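Local coordinates for ABC transporter substrate-binding protein (PDB 6TFX) that binds the opine mannopinic acid as the periplasmic solute-binding component of an ABC importer in Agrobacterium, at residues 212-217 / 463-468; 220-223 / 229-232. One frame throughout, in Å; residues are numbered along the deposited sequence.

Both contacts belong to the same corner of the fold, their centres about 6 Å apart, and both place a helix on one face of the mixed sheet that contains neighbouring antiparallel strands 221-223 and 454-467. Contact 1 sets helix 207-215 against strand 454-467 and runs from a buried aromatic core to a partly exposed lysine; contact 2 sets helix 228-235 against strand 221-223 and is buried. The chemistry follows: an aromatic ring under an aliphatic lysine chain near the surface, a carboxylate at an indole edge inside. Between the strands, Ala465 N approaches Glu222 O at 2.8 Å, a probable backbone hydrogen bond that ties the two contacts together.

Contact 1: residues 212-217 / 463-468; sequences LAFESG and TWARKN
Phe214 of helix 207-215 sets its ring against strand 454-467, and the packing is closest at the far end of that ring. CZ lies 4.0 Å from Ala465 CB, where a small methyl lets the ring come near the strand, and 3.9 Å from Arg466 C, which sits at the ring edge in its plane. With CG anti to the backbone N (chi1 -176°), the ring projects from the helix toward the strand. Lys467 completes the close packing: its chain, bent at chi2 (-70°), brings CE to 3.7 Å from Phe214 CZ. CE thus lies over one ring face, toward the rim, as a CH-pi contact. The helix lies on one face of the mixed sheet of this family 5 solute-binding protein, in which strand 454-467 pairs with strands 221-223 and 240-255; Leu234 of helix 228-235 also packs on Phe214. Lys467 NZ, 4.5 Å from the Phe214 ring centroid, makes an off-centre cation-pi interaction. A long lysine suits this margin, since its methylenes shield the ring while its ammonium reaches Asn240 OD1. The looser side holds Arg466, whose side chain leaves the helix for Asp243, and exposed Glu215 to Gly217. Gly217, the first residue to leave helical backbone angles, takes a positive phi in a Schellman motif.

Contact 2: residues 220-223 / 229-232; sequences DVEQ and RWLQ
Van der Waals contact joins Glu222, on strand 221-223, to Trp230 of helix 228-235, which follows that strand after a short connection and packs back on the sheet face. The carboxylate meets the indole at its edge, near the ring plane: Glu222 OE1 is 3.8 Å from Trp230 NE1 and 3.9 Å from Trp230 CZ2. The side chains run antiparallel alongside one another, the carboxylate plane turned 64° from that of the indole. With CG anti to the backbone N (chi1 173°), Trp230 carries its broad indole toward the sheet, where it also packs on Ala465 and Val242. A large flat side chain suits this place because it spans the gap between helix and strand, whose nearest CA atoms, those of Gln223 and Trp230, are 10.8 Å apart.

Hydrogen bonding, by contrast, is directed outside. Trp230 NE1 gives its N-H to Asp211 OD1 on helix 207-215; Glu222 OE1 makes no hydrogen bond with it. Gln223 OE1 accepts from Ala11 N. The Gln223 side chain lies about 6 Å from the bound opine, though the contact itself is structural packing.

Electrostatics make the third element. Glu222, which is buried, has OE2 close to Asp211 OD1. Such proximity could raise the proton affinity of one of them, though Arg210, which also touches Glu222, would offset this, and the indole N-H should help to stabilise negative charge on Asp211.

Contact 1: residues 212-217 / 463-468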
loop_
_atom_site.group_PDB
_atom_site.type_symbol
_atom_site.label_atom_id
_atom_site.label_comp_id
_atom_site.label_asym_id
_atom_site.label_seq_id
_atom_site.Cartn_x
_atom_site.Cartn_y
_atom_site.Cartn_z
ATOM N N LEU A 212 21.887 6.350 -12.915
ATOM C CA LEU A 212 23.178 6.029 -13.522
ATOM C C LEU A 212 23.257 4.538 -13.853
ATOM O O LEU A 212 23.672 4.185 -14.964
ATOM C CB LEU A 212 24.346 6.477 -12.626
ATOM C CG LEU A 212 25.774 6.351 -13.211
ATOM C CD1 LEU A 212 25.977 7.262 -14.436
ATOM C CD2 LEU A 212 26.821 6.697 -12.153
ATOM N N ALA A 213 22.819 3.669 -12.913
ATOM C CA ALA A 213 22.804 2.215 -13.132
ATOM C C ALA A 213 21.861 1.831 -14.283
ATOM O O ALA A 213 22.191 0.961 -15.075
ATOM C CB ALA A 213 22.427 1.491 -11.856
ATOM N N PHE A 214 20.718 2.516 -14.414
ATOM C CA PHE A 214 19.788 2.240 -15.511
ATOM C C PHE A 214 20.350 2.688 -16.874
ATOM O O PHE A 214 20.246 1.941 -17.851
ATOM C CB PHE A 214 18.427 2.905 -15.234
ATOM C CG PHE A 214 17.369 2.595 -16.260
ATOM C CD1 PHE A 214 16.720 1.366 -16.262
ATOM C CD2 PHE A 214 17.054 3.515 -17.259
ATOM C CE1 PHE A 214 15.746 1.079 -17.214
ATOM C CE2 PHE A 214 16.055 3.234 -18.196
ATOM C CZ PHE A 214 15.411 2.017 -18.167
ATOM N N GLU A 215 20.932 3.894 -16.948
ATOM C CA GLU A 215 21.472 4.391 -18.222
ATOM C C GLU A 215 22.722 3.634 -18.670
ATOM O O GLU A 215 22.931 3.498 -19.875
ATOM C CB GLU A 215 21.688 5.918 -18.228
ATOM C CG GLU A 215 22.718 6.471 -17.261
ATOM C CD GLU A 215 22.712 7.987 -17.172
ATOM O OE1 GLU A 215 23.599 8.625 -17.786
ATOM O OE2 GLU A 215 21.817 8.538 -16.492
ATOM N N SER A 216 23.514 3.096 -17.716
ATOM C CA SER A 216 24.727 2.322 -18.011
ATOM C C SER A 216 24.438 0.867 -18.430
ATOM O O SER A 216 25.368 0.136 -18.777
ATOM C CB SER A 216 25.682 2.349 -16.821
ATOM O OG SER A 216 25.147 1.627 -15.725
ATOM N N GLY A 217 23.172 0.466 -18.386
ATOM C CA GLY A 217 22.736 -0.878 -18.744
ATOM C C GLY A 217 22.847 -1.903 -17.632
ATOM O O GLY A 217 22.745 -3.100 -17.896
ATOM N N THR A 463 5.572 5.056 -10.748
ATOM C CA THR A 463 6.309 5.354 -11.985
ATOM C C THR A 463 7.530 4.454 -12.039
ATOM O O THR A 463 8.318 4.433 -11.098
ATOM C CB THR A 463 6.744 6.830 -12.046
ATOM O OG1 THR A 463 7.421 7.154 -10.835
ATOM C CG2 THR A 463 5.581 7.779 -12.257
ATOM N N TRP A 464 7.679 3.708 -13.135
ATOM C CA TRP A 464 8.807 2.786 -13.297
ATOM C C TRP A 464 9.253 2.780 -14.742
ATOM O O TRP A 464 8.406 2.864 -15.634
ATOM C CB TRP A 464 8.365 1.364 -12.879
ATOM C CG TRP A 464 8.100 1.208 -11.401
ATOM C CD1 TRP A 464 7.010 1.652 -10.697
ATOM C CD2 TRP A 464 8.902 0.481 -10.473
ATOM N NE1 TRP A 464 7.141 1.322 -9.367
ATOM C CE2 TRP A 464 8.277 0.579 -9.204
ATOM C CE3 TRP A 464 10.073 -0.283 -10.593
ATOM C CZ2 TRP A 464 8.788 -0.051 -8.069
ATOM C CZ3 TRP A 464 10.598 -0.878 -9.456
ATOM C CH2 TRP A 464 9.951 -0.768 -8.215
ATOM N N ALA A 465 10.575 2.731 -14.978
ATOM C CA ALA A 465 11.093 2.712 -16.345
ATOM C C ALA A 465 11.655 1.323 -16.647
ATOM O O ALA A 465 12.148 0.640 -15.750
ATOM C CB ALA A 465 12.196 3.741 -16.506
ATOM N N ARG A 466 11.554 0.906 -17.894
ATOM C CA ARG A 466 12.096 -0.383 -18.312
ATOM C C ARG A 466 12.624 -0.222 -19.719
ATOM O O ARG A 466 12.284 0.745 -20.410
ATOM C CB ARG A 466 11.026 -1.484 -18.294
ATOM C CG ARG A 466 9.884 -1.268 -19.289
ATOM C CD ARG A 466 8.988 -2.473 -19.338
ATOM N NE ARG A 466 7.696 -2.161 -19.945
ATOM C CZ ARG A 466 7.404 -2.361 -21.225
ATOM N NH1 ARG A 466 8.320 -2.837 -22.057
ATOM N NH2 ARG A 466 6.199 -2.062 -21.688
ATOM N N LYS A 467 13.450 -1.164 -20.139
ATOM C CA LYS A 467 13.939 -1.191 -21.505
ATOM C C LYS A 467 12.845 -1.872 -22.345
ATOM O O LYS A 467 12.175 -2.772 -21.825
ATOM C CB LYS A 467 15.274 -1.956 -21.560
ATOM C CG LYS A 467 16.431 -1.252 -20.814
ATOM C CD LYS A 467 16.883 0.019 -21.536
ATOM C CE LYS A 467 17.833 0.840 -20.700
ATOM N NZ LYS A 467 18.129 2.142 -21.345
ATOM N N ASN A 468 12.638 -1.454 -23.622
ATOM C CA ASN A 468 11.569 -2.069 -24.420
ATOM C C ASN A 468 11.849 -3.542 -24.799
ATOM O O ASN A 468 10.971 -4.190 -25.368
ATOM C CB ASN A 468 11.194 -1.234 -25.655
ATOM C CG ASN A 468 12.270 -1.090 -26.692
ATOM O OD1 ASN A 468 13.402 -1.577 -26.549
ATOM N ND2 ASN A 468 11.937 -0.391 -27.761
#

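Contact 2: residues 220-223 / 229-232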
loop_
_atom_site.group_PDB
_atom_site.type_symbol
_atom_site.label_atom_id
_atom_site.label_comp_id
_atom_site.label_asym_id
_atom_site.label_seq_id
_atom_site.Cartn_x
_atom_site.Cartn_y
_atom_site.Cartn_z
ATOM N N ASP A 220 17.534 -3.479 -15.885
ATOM C CA ASP A 220 16.521 -3.617 -16.921
ATOM C C ASP A 220 15.278 -2.803 -16.535
ATOM O O ASP A 220 14.474 -2.437 -17.397
ATOM C CB ASP A 220 16.146 -5.087 -17.075
ATOM C CG ASP A 220 17.361 -5.932 -17.412
ATOM O OD1 ASP A 220 17.951 -5.715 -18.500
ATOM O OD2 ASP A 220 17.737 -6.802 -16.575
ATOM N N VAL A 221 15.097 -2.581 -15.229
ATOM C CA VAL A 221 13.951 -1.842 -14.684
ATOM C C VAL A 221 14.449 -0.939 -13.582
ATOM O O VAL A 221 15.263 -1.362 -12.765
ATOM C CB VAL A 221 12.890 -2.824 -14.091
ATOM C CG1 VAL A 221 11.733 -2.082 -13.399
ATOM C CG2 VAL A 221 12.354 -3.763 -15.150
ATOM N N GLU A 222 13.899 0.279 -13.500
ATOM C CA GLU A 222 14.223 1.149 -12.378
ATOM C C GLU A 222 12.997 1.896 -11.907
ATOM O O GLU A 222 12.169 2.324 -12.724
ATOM C CB GLU A 222 15.376 2.114 -12.672
ATOM C CG GLU A 222 15.006 3.279 -13.579
ATOM C CD GLU A 222 15.779 4.570 -13.384
ATOM O OE1 GLU A 222 15.819 5.370 -14.343
ATOM O OE2 GLU A 222 16.331 4.794 -12.284
ATOM N N GLN A 223 12.860 2.014 -10.595
ATOM C CA GLN A 223 11.778 2.817 -10.033
ATOM C C GLN A 223 12.082 4.281 -10.342
ATOM O O GLN A 223 13.244 4.723 -10.266
ATOM C CB GLN A 223 11.693 2.606 -8.522
ATOM C CG GLN A 223 10.492 3.312 -7.883
ATOM C CD GLN A 223 10.260 2.883 -6.466
ATOM O OE1 GLN A 223 10.976 2.033 -5.909
ATOM N NE2 GLN A 223 9.212 3.454 -5.843
ATOM N N ARG A 229 10.079 15.953 -14.814
ATOM C CA ARG A 229 11.418 16.151 -15.379
ATOM C C ARG A 229 12.149 14.810 -15.558
ATOM O O ARG A 229 12.805 14.579 -16.587
ATOM C CB ARG A 229 12.214 17.117 -14.497
ATOM C CG ARG A 229 11.730 18.574 -14.666
ATOM C CD ARG A 229 11.732 19.367 -13.363
ATOM N NE ARG A 229 10.849 20.539 -13.433
ATOM C CZ ARG A 229 9.602 20.582 -12.965
ATOM N NH1 ARG A 229 8.881 21.690 -13.078
ATOM N NH2 ARG A 229 9.069 19.516 -12.374
ATOM N N TRP A 230 11.987 13.906 -14.579
ATOM C CA TRP A 230 12.555 12.561 -14.640
ATOM C C TRP A 230 11.813 11.814 -15.770
ATOM O O TRP A 230 12.436 11.186 -16.636
ATOM C CB TRP A 230 12.370 11.852 -13.277
ATOM C CG TRP A 230 12.768 10.411 -13.328
ATOM C CD1 TRP A 230 14.013 9.896 -13.102
ATOM C CD2 TRP A 230 11.931 9.303 -13.693
ATOM N NE1 TRP A 230 14.010 8.538 -13.324
ATOM C CE2 TRP A 230 12.746 8.149 -13.699
ATOM C CE3 TRP A 230 10.571 9.175 -14.037
ATOM C CZ2 TRP A 230 12.246 6.883 -14.032
ATOM C CZ3 TRP A 230 10.076 7.921 -14.360
ATOM C CH2 TRP A 230 10.910 6.795 -14.367
ATOM N N LEU A 231 10.478 11.923 -15.773
ATOM C CA LEU A 231 9.597 11.291 -16.757
ATOM C C LEU A 231 9.989 11.678 -18.191
ATOM O O LEU A 231 10.129 10.796 -19.039
ATOM C CB LEU A 231 8.126 11.649 -16.418
ATOM C CG LEU A 231 6.998 11.195 -17.333
ATOM C CD1 LEU A 231 6.782 9.716 -17.246
ATOM C CD2 LEU A 231 5.699 11.888 -16.947
ATOM N N GLN A 232 10.258 12.968 -18.428
ATOM C CA GLN A 232 10.625 13.480 -19.751
ATOM C C GLN A 232 12.031 13.059 -20.180
ATOM O O GLN A 232 12.233 12.740 -21.354
ATOM C CB GLN A 232 10.424 15.008 -19.817
ATOM C CG GLN A 232 8.950 15.451 -19.811
ATOM C CD GLN A 232 8.134 14.883 -20.957
ATOM O OE1 GLN A 232 7.385 13.908 -20.800
ATOM N NE2 GLN A 232 8.258 15.479 -22.138
#